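Cellulase (Rhodothermus marinus, PDB 3B7M) hydrolyses internal beta-1,4-glucosidic bonds of cellulose as an endoglucanase of glycoside hydrolase family 12, here an engineered variant of the thermostable enzyme. Local coordinates at residues A[11-14]-A[19-22]; A[33-38]-A[44-49]; A[142-147]-A[153-158]. All blocks are in the same frame, centred on the assembly; numbering follows the deposited sequence.

Contact 1: A[11-14]-A[19-22]; sequences TRTV and YTVS
R12 and V21 sit opposite each other as a hydrogen-bonded pair of two antiparallel strands, 11-14 and 19-22, whose axes run at 154° and come within 4.6 Å. V21 N reaches R12 O at 2.7 Å, and R12 N returns the bond to V21 O. At the next hydrogen-bonded pair V14 N gives a short bond to Y19 O, while Y19 N to V14 O is stretched to 3.4 Å and weak. T11 faces S22 and T13 faces T20 as non-hydrogen-bonded pairs on the hydrophilic side of the sheet. In the conformer given, with OG1 anti to the backbone N (chi1 -173°), the T11 hydroxyl lies 3.1 Å from V21 O and from S22 OG, and its bonding there is doubtful. R12, starting from the other side, turns its end back along its own strand, NH1 binding T11 O from above the carbonyl plane. On that side V14, Y19 and V21 make an apolar patch: V14 CG2 meets V21 CG2 at 3.9 Å, the side chains crossing at about a right angle. V14 CG2 also touches Y19 CB. The Y19 ring leads away to meet F211 edge-to-face and bonds through OH to V213 N. V14 and V21 pack on V36 of the facing sheet. This is a beta hairpin at the margin of a beta-jelly-roll sandwich, with strand 11-14 outermost in its sheet and 19-22 joined inward to 61-65.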
ATOM      1  N   THR A  11     -14.742   7.180   3.861  1.00 20.62           N
ATOM      2  CA  THR A  11     -14.396   5.774   3.993  0.50 21.09           C
ATOM      3  C   THR A  11     -15.660   4.916   4.072  1.00 21.16           C
ATOM      4  O   THR A  11     -16.730   5.401   4.452  1.00 21.71           O
ATOM      5  CB  THR A  11     -13.482   5.525   5.213  0.50 20.94           C
ATOM      6  OG1 THR A  11     -13.044   4.162   5.216  0.50 20.86           O
ATOM      7  CG2 THR A  11     -14.220   5.822   6.513  0.50 21.74           C
ATOM      8  N   ARG A  12     -15.526   3.650   3.691  1.00 20.93           N
ATOM      9  CA  ARG A  12     -16.600   2.661   3.813  1.00 20.87           C
ATOM     10  C   ARG A  12     -16.027   1.312   4.241  1.00 20.15           C
ATOM     11  O   ARG A  12     -14.975   0.895   3.749  1.00 19.53           O
ATOM     12  CB  ARG A  12     -17.328   2.466   2.473  1.00 21.08           C
ATOM     13  CG  ARG A  12     -18.309   3.590   2.088  1.00 23.38           C
ATOM     14  CD  ARG A  12     -19.476   3.709   3.066  1.00 27.04           C
ATOM     15  NE  ARG A  12     -20.457   4.686   2.592  1.00 31.77           N
ATOM     16  CZ  ARG A  12     -20.379   6.000   2.789  1.00 32.58           C
ATOM     17  NH1 ARG A  12     -19.362   6.528   3.464  1.00 33.42           N
ATOM     18  NH2 ARG A  12     -21.327   6.790   2.311  1.00 33.48           N
ATOM     19  N   THR A  13     -16.717   0.643   5.159  1.00 19.71           N
ATOM     20  CA  THR A  13     -16.413  -0.729   5.533  0.50 19.35           C
ATOM     21  C   THR A  13     -17.043  -1.616   4.467  1.00 19.69           C
ATOM     22  O   THR A  13     -18.181  -1.358   4.042  1.00 19.76           O
ATOM     23  CB  THR A  13     -17.011  -1.080   6.928  0.50 19.62           C
ATOM     24  OG1 THR A  13     -16.604  -0.103   7.898  0.50 18.61           O
ATOM     25  CG2 THR A  13     -16.561  -2.446   7.382  0.50 18.50           C
ATOM     26  N   VAL A  14     -16.318  -2.640   4.032  1.00 18.90           N
ATOM     27  CA  VAL A  14     -16.784  -3.507   2.961  1.00 18.73           C
ATOM     28  C   VAL A  14     -16.508  -4.974   3.291  1.00 19.52           C
ATOM     29  O   VAL A  14     -15.882  -5.288   4.316  1.00 19.25           O
ATOM     30  CB  VAL A  14     -16.081  -3.150   1.610  1.00 19.01           C
ATOM     31  CG1 VAL A  14     -16.373  -1.693   1.202  1.00 17.38           C
ATOM     32  CG2 VAL A  14     -14.578  -3.380   1.711  1.00 17.48           C
ATOM     33  N   TYR A  19     -12.717  -5.342   5.510  1.00 16.24           N
ATOM     34  CA  TYR A  19     -11.822  -4.313   4.967  1.00 16.12           C
ATOM     35  C   TYR A  19     -12.487  -2.948   4.979  1.00 15.56           C
ATOM     36  O   TYR A  19     -13.704  -2.844   5.111  1.00 14.82           O
ATOM     37  CB  TYR A  19     -11.402  -4.637   3.521  1.00 15.59           C
ATOM     38  CG  TYR A  19     -10.876  -6.040   3.309  1.00 16.05           C
ATOM     39  CD1 TYR A  19      -9.738  -6.481   3.973  1.00 14.44           C
ATOM     40  CD2 TYR A  19     -11.510  -6.922   2.420  1.00 14.20           C
ATOM     41  CE1 TYR A  19      -9.242  -7.767   3.774  1.00 16.16           C
ATOM     42  CE2 TYR A  19     -11.025  -8.231   2.227  1.00 14.92           C
ATOM     43  CZ  TYR A  19      -9.890  -8.638   2.904  1.00 16.29           C
ATOM     44  OH  TYR A  19      -9.388  -9.921   2.746  1.00 17.55           O
ATOM     45  N   THR A  20     -11.675  -1.905   4.855  1.00 15.39           N
ATOM     46  CA  THR A  20     -12.178  -0.548   4.719  0.50 15.31           C
ATOM     47  C   THR A  20     -11.605   0.052   3.440  1.00 15.51           C
ATOM     48  O   THR A  20     -10.437  -0.186   3.109  1.00 15.07           O
ATOM     49  CB  THR A  20     -11.822   0.324   5.946  0.50 15.48           C
ATOM     50  OG1 THR A  20     -10.404   0.331   6.135  0.50 15.96           O
ATOM     51  CG2 THR A  20     -12.490  -0.224   7.219  0.50 14.33           C
ATOM     52  N   VAL A  21     -12.429   0.799   2.715  1.00 14.96           N
ATOM     53  CA  VAL A  21     -11.993   1.457   1.500  1.00 14.87           C
ATOM     54  C   VAL A  21     -12.040   2.953   1.749  1.00 15.39           C
ATOM     55  O   VAL A  21     -13.065   3.466   2.203  1.00 15.30           O
ATOM     56  CB  VAL A  21     -12.880   1.060   0.295  1.00 15.02           C
ATOM     57  CG1 VAL A  21     -12.530   1.880  -0.930  1.00 15.18           C
ATOM     58  CG2 VAL A  21     -12.724  -0.423  -0.005  1.00 14.39           C
ATOM     59  N   SER A  22     -10.932   3.639   1.471  1.00 15.34           N
ATOM     60  CA  SER A  22     -10.819   5.068   1.763  1.00 16.06           C
ATOM     61  C   SER A  22     -10.388   5.889   0.565  1.00 15.96           C
ATOM     62  O   SER A  22      -9.515   5.480  -0.207  1.00 16.33           O
ATOM     63  CB  SER A  22      -9.833   5.318   2.908  1.00 15.61           C
ATOM     64  OG  SER A  22     -10.153   4.512   4.028  1.00 17.58           O
TER

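Contact 2: A[33-38]-A[44-49]; sequences CIEVGL and TITRAE
The sulfur of C33 lies over the centre of the R47 guanidinium, 3.4 Å above its plane, with R47 NH2 the nearest atom at 3.4 Å from SG. R47 gets there by leaving the backbone with CG anti to N (chi1 -176°) and then bending at chi2 and chi3, which folds it over the cysteine. Beside it, T46 OG1 comes to 3.4 Å from C33 CB, and T46 CG2 rests on E35 CB at 3.9 Å. On the reverse of the sheet, I34 CG2 meets I45 CG1, the branches slanting across each other. At C33 the backbone forms a classic beta bulge in an antiparallel hairpin: T46 and R47 both face C33, and C33 O receives T46 N at 3.0 Å and, weakly, R47 N at 3.3 Å. C33 N binds R47 O from above its carbonyl plane. The register is regular again from I34 with I45, and E35 and T44 are joined by bonds in both directions. Further out, C33 SG is tied to C6 by a disulfide, linking the N-terminal end of the chain to this hairpin. T46 OG1 is hydrogen-bonded to E4 OE2, while I34 packs on V21 and I45 on F197 and L199 of the other sheet.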
ATOM      1  N   CYS A  33     -12.997  11.152  -6.819  1.00 13.51           N
ATOM      2  CA  CYS A  33     -14.069  10.221  -6.470  1.00 13.98           C
ATOM      3  C   CYS A  33     -13.670   8.777  -6.771  1.00 14.11           C
ATOM      4  O   CYS A  33     -12.984   8.510  -7.745  1.00 14.32           O
ATOM      5  CB  CYS A  33     -15.359  10.516  -7.244  1.00 13.82           C
ATOM      6  SG  CYS A  33     -15.983  12.204  -7.125  1.00 14.99           S
ATOM      7  N   ILE A  34     -14.095   7.853  -5.919  1.00 13.96           N
ATOM      8  CA  ILE A  34     -13.955   6.430  -6.214  1.00 14.81           C
ATOM      9  C   ILE A  34     -15.337   5.777  -6.124  1.00 14.59           C
ATOM     10  O   ILE A  34     -16.150   6.160  -5.291  1.00 14.34           O
ATOM     11  CB  ILE A  34     -12.952   5.713  -5.288  1.00 14.11           C
ATOM     12  CG1 ILE A  34     -13.350   5.889  -3.816  1.00 14.50           C
ATOM     13  CG2 ILE A  34     -11.554   6.244  -5.529  1.00 15.37           C
ATOM     14  CD1 ILE A  34     -12.496   5.079  -2.843  1.00 15.49           C
ATOM     15  N   GLU A  35     -15.594   4.831  -7.011  1.00 15.12           N
ATOM     16  CA  GLU A  35     -16.817   4.060  -6.973  1.00 16.67           C
ATOM     17  C   GLU A  35     -16.501   2.714  -6.340  1.00 16.71           C
ATOM     18  O   GLU A  35     -15.624   1.983  -6.825  1.00 16.55           O
ATOM     19  CB  GLU A  35     -17.362   3.875  -8.377  1.00 16.84           C
ATOM     20  CG  GLU A  35     -18.643   3.096  -8.392  1.00 20.04           C
ATOM     21  CD  GLU A  35     -19.114   2.836  -9.783  1.00 24.31           C
ATOM     22  OE1 GLU A  35     -19.561   3.791 -10.455  1.00 25.56           O
ATOM     23  OE2 GLU A  35     -19.030   1.672 -10.202  1.00 27.06           O
ATOM     24  N   VAL A  36     -17.198   2.409  -5.247  1.00 16.74           N
ATOM     25  CA  VAL A  36     -16.872   1.267  -4.410  1.00 17.62           C
ATOM     26  C   VAL A  36     -17.976   0.216  -4.456  1.00 18.45           C
ATOM     27  O   VAL A  36     -19.155   0.540  -4.257  1.00 18.34           O
ATOM     28  CB  VAL A  36     -16.669   1.695  -2.917  1.00 17.48           C
ATOM     29  CG1 VAL A  36     -16.139   0.538  -2.086  1.00 17.63           C
ATOM     30  CG2 VAL A  36     -15.716   2.888  -2.809  1.00 17.37           C
ATOM     31  N   GLY A  37     -17.582  -1.039  -4.684  1.00 18.85           N
ATOM     32  CA  GLY A  37     -18.479  -2.182  -4.515  1.00 19.14           C
ATOM     33  C   GLY A  37     -18.449  -2.605  -3.062  1.00 19.87           C
ATOM     34  O   GLY A  37     -17.408  -3.004  -2.555  1.00 19.30           O
ATOM     35  N   LEU A  38     -19.600  -2.512  -2.399  1.00 20.29           N
ATOM     36  CA  LEU A  38     -19.704  -2.716  -0.962  1.00 21.98           C
ATOM     37  C   LEU A  38     -19.548  -4.168  -0.503  1.00 22.46           C
ATOM     38  O   LEU A  38     -19.193  -4.406   0.650  1.00 22.67           O
ATOM     39  CB  LEU A  38     -21.016  -2.134  -0.436  1.00 22.13           C
ATOM     40  CG  LEU A  38     -21.142  -0.613  -0.551  1.00 24.70           C
ATOM     41  CD1 LEU A  38     -22.604  -0.197  -0.469  1.00 27.54           C
ATOM     42  CD2 LEU A  38     -20.308   0.079   0.538  1.00 26.10           C
ATOM     43  N   THR A  44     -13.130   1.719  -8.478  1.00 14.91           N
ATOM     44  CA  THR A  44     -12.650   2.399  -9.674  1.00 14.49           C
ATOM     45  C   THR A  44     -12.514   3.865  -9.335  1.00 14.43           C
ATOM     46  O   THR A  44     -13.425   4.454  -8.765  1.00 12.68           O
ATOM     47  CB  THR A  44     -13.665   2.258 -10.823  1.00 15.03           C
ATOM     48  OG1 THR A  44     -13.868   0.865 -11.091  1.00 16.01           O
ATOM     49  CG2 THR A  44     -13.179   2.980 -12.118  1.00 15.73           C
ATOM     50  N   ILE A  45     -11.369   4.449  -9.678  1.00 14.20           N
ATOM     51  CA  ILE A  45     -11.221   5.889  -9.592  1.00 15.44           C
ATOM     52  C   ILE A  45     -11.964   6.554 -10.769  1.00 16.08           C
ATOM     53  O   ILE A  45     -11.549   6.450 -11.928  1.00 15.65           O
ATOM     54  CB  ILE A  45      -9.732   6.307  -9.539  1.00 14.92           C
ATOM     55  CG1 ILE A  45      -9.006   5.472  -8.468  1.00 14.97           C
ATOM     56  CG2 ILE A  45      -9.622   7.813  -9.230  1.00 17.09           C
ATOM     57  CD1 ILE A  45      -7.510   5.694  -8.378  1.00 14.96           C
ATOM     58  N   THR A  46     -13.071   7.220 -10.460  1.00 16.65           N
ATOM     59  CA  THR A  46     -13.917   7.812 -11.492  1.00 17.71           C
ATOM     60  C   THR A  46     -13.547   9.270 -11.739  1.00 18.28           C
ATOM     61  O   THR A  46     -13.874   9.826 -12.793  1.00 19.64           O
ATOM     62  CB  THR A  46     -15.413   7.750 -11.105  1.00 17.68           C
ATOM     63  OG1 THR A  46     -15.572   8.339  -9.819  1.00 18.68           O
ATOM     64  CG2 THR A  46     -15.923   6.312 -11.072  1.00 17.91           C
ATOM     65  N   ARG A  47     -12.880   9.881 -10.761  1.00 18.40           N
ATOM     66  CA  ARG A  47     -12.470  11.275 -10.829  1.00 18.71           C
ATOM     67  C   ARG A  47     -11.153  11.493 -10.091  1.00 18.20           C
ATOM     68  O   ARG A  47     -10.982  11.031  -8.971  1.00 18.19           O
ATOM     69  CB  ARG A  47     -13.560  12.168 -10.236  1.00 19.15           C
ATOM     70  CG  ARG A  47     -13.281  13.655 -10.330  1.00 22.91           C
ATOM     71  CD  ARG A  47     -14.526  14.397 -10.813  1.00 29.97           C
ATOM     72  NE  ARG A  47     -15.458  14.808  -9.759  1.00 34.29           N
ATOM     73  CZ  ARG A  47     -16.737  14.424  -9.665  1.00 37.83           C
ATOM     74  NH1 ARG A  47     -17.271  13.571 -10.543  1.00 38.82           N
ATOM     75  NH2 ARG A  47     -17.493  14.889  -8.674  1.00 38.34           N
ATOM     76  N   ALA A  48     -10.225  12.200 -10.721  1.00 17.79           N
ATOM     77  CA  ALA A  48      -8.963  12.525 -10.086  1.00 18.37           C
ATOM     78  C   ALA A  48      -8.353  13.710 -10.811  1.00 19.19           C
ATOM     79  O   ALA A  48      -7.903  13.588 -11.950  1.00 19.23           O
ATOM     80  CB  ALA A  48      -8.013  11.327 -10.102  1.00 17.22           C
ATOM     81  N   GLU A  49      -8.332  14.855 -10.150  1.00 19.87           N
ATOM     82  CA  GLU A  49      -7.874  16.069 -10.807  1.00 22.02           C
ATOM     83  C   GLU A  49      -6.520  16.542 -10.263  1.00 21.57           C
ATOM     84  O   GLU A  49      -6.151  17.702 -10.423  1.00 21.58           O
ATOM     85  CB  GLU A  49      -8.963  17.149 -10.713  1.00 21.86           C
ATOM     86  CG  GLU A  49     -10.315  16.629 -11.214  1.00 24.07           C
ATOM     87  CD  GLU A  49     -11.379  17.701 -11.360  1.00 25.49           C
ATOM     88  OE1 GLU A  49     -11.054  18.896 -11.181  1.00 31.85           O
ATOM     89  OE2 GLU A  49     -12.554  17.347 -11.661  1.00 31.31           O
TER

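Contact 3: A[142-147]-A[153-158]; sequences WEVWYA and NVISYV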
ATOM      1  N   TRP A 142      13.302  -7.514  -7.268  1.00 22.89           N
ATOM      2  CA  TRP A 142      12.828  -6.260  -6.667  1.00 21.72           C
ATOM      3  C   TRP A 142      14.010  -5.348  -6.386  1.00 21.94           C
ATOM      4  O   TRP A 142      15.042  -5.822  -5.909  1.00 21.72           O
ATOM      5  CB  TRP A 142      12.113  -6.558  -5.346  1.00 20.76           C
ATOM      6  CG  TRP A 142      11.047  -7.589  -5.468  1.00 19.04           C
ATOM      7  CD1 TRP A 142      11.205  -8.952  -5.463  1.00 20.07           C
ATOM      8  CD2 TRP A 142       9.650  -7.351  -5.648  1.00 18.35           C
ATOM      9  NE1 TRP A 142       9.989  -9.573  -5.627  1.00 17.82           N
ATOM     10  CE2 TRP A 142       9.018  -8.611  -5.743  1.00 17.30           C
ATOM     11  CE3 TRP A 142       8.865  -6.191  -5.726  1.00 19.44           C
ATOM     12  CZ2 TRP A 142       7.641  -8.746  -5.909  1.00 18.80           C
ATOM     13  CZ3 TRP A 142       7.492  -6.326  -5.908  1.00 20.16           C
ATOM     14  CH2 TRP A 142       6.894  -7.596  -5.988  1.00 19.51           C
ATOM     15  N   GLU A 143      13.868  -4.057  -6.695  1.00 21.84           N
ATOM     16  CA  GLU A 143      14.795  -3.046  -6.198  1.00 22.42           C
ATOM     17  C   GLU A 143      14.362  -2.684  -4.788  1.00 21.74           C
ATOM     18  O   GLU A 143      13.161  -2.540  -4.524  1.00 20.85           O
ATOM     19  CB  GLU A 143      14.743  -1.752  -7.013  1.00 22.49           C
ATOM     20  CG  GLU A 143      14.964  -1.850  -8.494  1.00 23.74           C
ATOM     21  CD  GLU A 143      14.829  -0.480  -9.172  1.00 25.04           C
ATOM     22  OE1 GLU A 143      13.946   0.335  -8.757  1.00 27.34           O
ATOM     23  OE2 GLU A 143      15.607  -0.227 -10.124  1.00 27.22           O
ATOM     24  N   VAL A 144      15.338  -2.510  -3.903  1.00 20.81           N
ATOM     25  CA  VAL A 144      15.079  -2.146  -2.524  1.00 20.77           C
ATOM     26  C   VAL A 144      15.506  -0.695  -2.362  1.00 20.92           C
ATOM     27  O   VAL A 144      16.623  -0.323  -2.723  1.00 19.66           O
ATOM     28  CB  VAL A 144      15.856  -3.051  -1.522  1.00 20.88           C
ATOM     29  CG1 VAL A 144      15.468  -2.727  -0.069  1.00 20.63           C
ATOM     30  CG2 VAL A 144      15.594  -4.536  -1.820  1.00 21.71           C
ATOM     31  N   TRP A 145      14.590   0.112  -1.831  1.00 20.83           N
ATOM     32  CA  TRP A 145      14.839   1.508  -1.541  1.00 21.76           C
ATOM     33  C   TRP A 145      14.646   1.701  -0.046  1.00 23.22           C
ATOM     34  O   TRP A 145      13.751   1.092   0.561  1.00 23.42           O
ATOM     35  CB  TRP A 145      13.869   2.412  -2.310  1.00 21.24           C
ATOM     36  CG  TRP A 145      13.990   2.321  -3.813  1.00 21.12           C
ATOM     37  CD1 TRP A 145      13.589   1.281  -4.612  1.00 20.11           C
ATOM     38  CD2 TRP A 145      14.555   3.303  -4.686  1.00 19.72           C
ATOM     39  NE1 TRP A 145      13.865   1.563  -5.925  1.00 20.67           N
ATOM     40  CE2 TRP A 145      14.455   2.800  -6.000  1.00 20.58           C
ATOM     41  CE3 TRP A 145      15.138   4.558  -4.485  1.00 20.00           C
ATOM     42  CZ2 TRP A 145      14.913   3.510  -7.111  1.00 20.67           C
ATOM     43  CZ3 TRP A 145      15.598   5.264  -5.597  1.00 20.91           C
ATOM     44  CH2 TRP A 145      15.481   4.736  -6.890  1.00 20.90           C
ATOM     45  N   TYR A 146      15.470   2.556   0.541  1.00 24.54           N
ATOM     46  CA  TYR A 146      15.398   2.804   1.971  1.00 26.27           C
ATOM     47  C   TYR A 146      15.529   4.286   2.299  1.00 27.09           C
ATOM     48  O   TYR A 146      16.408   4.975   1.776  1.00 25.93           O
ATOM     49  CB  TYR A 146      16.454   1.984   2.723  1.00 26.92           C
ATOM     50  CG  TYR A 146      16.434   2.206   4.217  1.00 28.46           C
ATOM     51  CD1 TYR A 146      15.369   1.746   4.985  1.00 29.08           C
ATOM     52  CD2 TYR A 146      17.475   2.888   4.864  1.00 30.16           C
ATOM     53  CE1 TYR A 146      15.327   1.946   6.354  1.00 30.50           C
ATOM     54  CE2 TYR A 146      17.444   3.096   6.254  1.00 30.35           C
ATOM     55  CZ  TYR A 146      16.362   2.616   6.984  1.00 30.19           C
ATOM     56  OH  TYR A 146      16.282   2.799   8.349  1.00 31.54           O
ATOM     57  N   ALA A 147      14.638   4.751   3.174  1.00 28.64           N
ATOM     58  CA  ALA A 147      14.647   6.119   3.676  1.00 30.48           C
ATOM     59  C   ALA A 147      14.608   6.103   5.189  1.00 32.19           C
ATOM     60  O   ALA A 147      13.751   5.445   5.805  1.00 31.23           O
ATOM     61  CB  ALA A 147      13.463   6.899   3.140  1.00 30.44           C
ATOM     62  N   ASN A 153      11.061   4.839   9.312  1.00 34.53           N
ATOM     63  CA  ASN A 153      11.698   4.167   8.173  1.00 32.52           C
ATOM     64  C   ASN A 153      10.680   3.867   7.070  1.00 30.33           C
ATOM     65  O   ASN A 153       9.594   3.367   7.353  1.00 29.69           O
ATOM     66  CB  ASN A 153      12.312   2.820   8.584  1.00 32.79           C
ATOM     67  CG  ASN A 153      13.365   2.942   9.661  1.00 34.67           C
ATOM     68  OD1 ASN A 153      13.821   4.044  10.003  1.00 37.39           O
ATOM     69  ND2 ASN A 153      13.769   1.793  10.204  1.00 34.40           N
ATOM     70  N   VAL A 154      11.044   4.158   5.823  1.00 27.82           N
ATOM     71  CA  VAL A 154      10.282   3.702   4.663  1.00 25.56           C
ATOM     72  C   VAL A 154      11.139   2.735   3.844  1.00 23.98           C
ATOM     73  O   VAL A 154      12.219   3.103   3.378  1.00 23.07           O
ATOM     74  CB  VAL A 154       9.821   4.864   3.732  1.00 25.61           C
ATOM     75  CG1 VAL A 154       8.830   4.340   2.688  1.00 24.28           C
ATOM     76  CG2 VAL A 154       9.205   6.015   4.533  1.00 26.50           C
ATOM     77  N   ILE A 155      10.650   1.506   3.691  1.00 22.49           N
ATOM     78  CA  ILE A 155      11.311   0.481   2.885  1.00 21.29           C
ATOM     79  C   ILE A 155      10.392   0.183   1.715  1.00 20.84           C
ATOM     80  O   ILE A 155       9.222  -0.161   1.920  1.00 21.40           O
ATOM     81  CB  ILE A 155      11.588  -0.836   3.685  1.00 21.84           C
ATOM     82  CG1 ILE A 155      12.168  -0.545   5.078  1.00 21.41           C
ATOM     83  CG2 ILE A 155      12.520  -1.788   2.901  1.00 20.37           C
ATOM     84  CD1 ILE A 155      11.196  -0.798   6.241  1.00 21.71           C
ATOM     85  N   SER A 156      10.900   0.344   0.492  1.00 19.59           N
ATOM     86  CA  SER A 156      10.111   0.093  -0.713  1.00 18.31           C
ATOM     87  C   SER A 156      10.761  -0.965  -1.582  1.00 18.07           C
ATOM     88  O   SER A 156      11.958  -0.890  -1.863  1.00 18.01           O
ATOM     89  CB  SER A 156       9.946   1.366  -1.538  1.00 18.24           C
ATOM     90  OG  SER A 156       9.395   2.426  -0.778  1.00 17.96           O
ATOM     91  N   TYR A 157       9.960  -1.948  -1.995  1.00 17.40           N
ATOM     92  CA  TYR A 157      10.372  -2.982  -2.944  1.00 16.90           C
ATOM     93  C   TYR A 157       9.649  -2.701  -4.246  1.00 16.79           C
ATOM     94  O   TYR A 157       8.417  -2.623  -4.271  1.00 16.91           O
ATOM     95  CB  TYR A 157       9.998  -4.373  -2.415  1.00 16.78           C
ATOM     96  CG  TYR A 157      10.731  -4.750  -1.141  1.00 17.19           C
ATOM     97  CD1 TYR A 157      10.276  -4.314   0.112  1.00 17.14           C
ATOM     98  CD2 TYR A 157      11.879  -5.539  -1.192  1.00 15.83           C
ATOM     99  CE1 TYR A 157      10.962  -4.663   1.287  1.00 16.94           C
ATOM    100  CE2 TYR A 157      12.572  -5.891  -0.036  1.00 18.61           C
ATOM    101  CZ  TYR A 157      12.119  -5.443   1.199  1.00 17.86           C
ATOM    102  OH  TYR A 157      12.804  -5.807   2.336  1.00 17.98           O
ATOM    103  N   VAL A 158      10.409  -2.507  -5.317  1.00 16.25           N
ATOM    104  CA  VAL A 158       9.845  -2.139  -6.618  1.00 16.53           C
ATOM    105  C   VAL A 158      10.134  -3.262  -7.603  1.00 16.56           C
ATOM    106  O   VAL A 158      11.290  -3.523  -7.933  1.00 16.08           O
ATOM    107  CB  VAL A 158      10.433  -0.795  -7.136  1.00 16.42           C
ATOM    108  CG1 VAL A 158       9.769  -0.363  -8.424  1.00 17.36           C
ATOM    109  CG2 VAL A 158      10.274   0.303  -6.079  1.00 16.92           C
TER
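Y146 reaches over to N153 with its hydroxyl, OH lying 3.2 Å from N153 CG, ring and amide planes 72° apart. The two belong to a beta hairpin, strands 140-148 and 152-159, within the larger sheet of the family 12 jelly roll. With CG anti to the backbone N (chi1 180°), Y146 lays its ring along the neighbouring strand, where I155 CG1 meets the ring edge at 3.9 Å from CD1. Y183 stacks on this tyrosine, and its backbone O accepts N153 ND2. An alanine here in place of the tyrosine is likely to leave I155 CG1 and the amide of N153 without their neighbour and strip Y183 of its stacking partner. Along the same face V144 CG2 touches Y157 CE2, the side chains pointing the same way, and Y157 OH continues to D177. W142 CE3 packs on Y157 CB at 3.9 Å, and F174 meets both rings edge-to-face. Paired backbone bonds join E143 with V158, W145 with S156 and A147 with V154. On the opposite face V158 CG2 touches W145 CD1 at 3.8 Å. E143 OE2 forms a salt bridge with R131, while its OE1 accepts W145 NE1 at 3.1 Å, from above the carboxylate plane.

In the fold
All three contacts are antiparallel hairpins met in series along the chain, but they differ in place. Contacts 1 and 2 touch, V14 CB lying 3.5 Å from L38 O: hairpin 11-22 is in one sheet and hairpin 33-49 in the other, and their apolar faces pack on each other between the two sheets. The other face of contact 1 carries threonines and a serine, that of contact 2 E35, T44, R47 and the C33 disulfide. Contact 3 shares the sheet of contact 1 but lies on the opposite side of the chain's centre, about 27 Å away between centres. It is the most buried, built mainly from aromatic rings and aliphatic branches; contacts 1 and 2 are partly exposed.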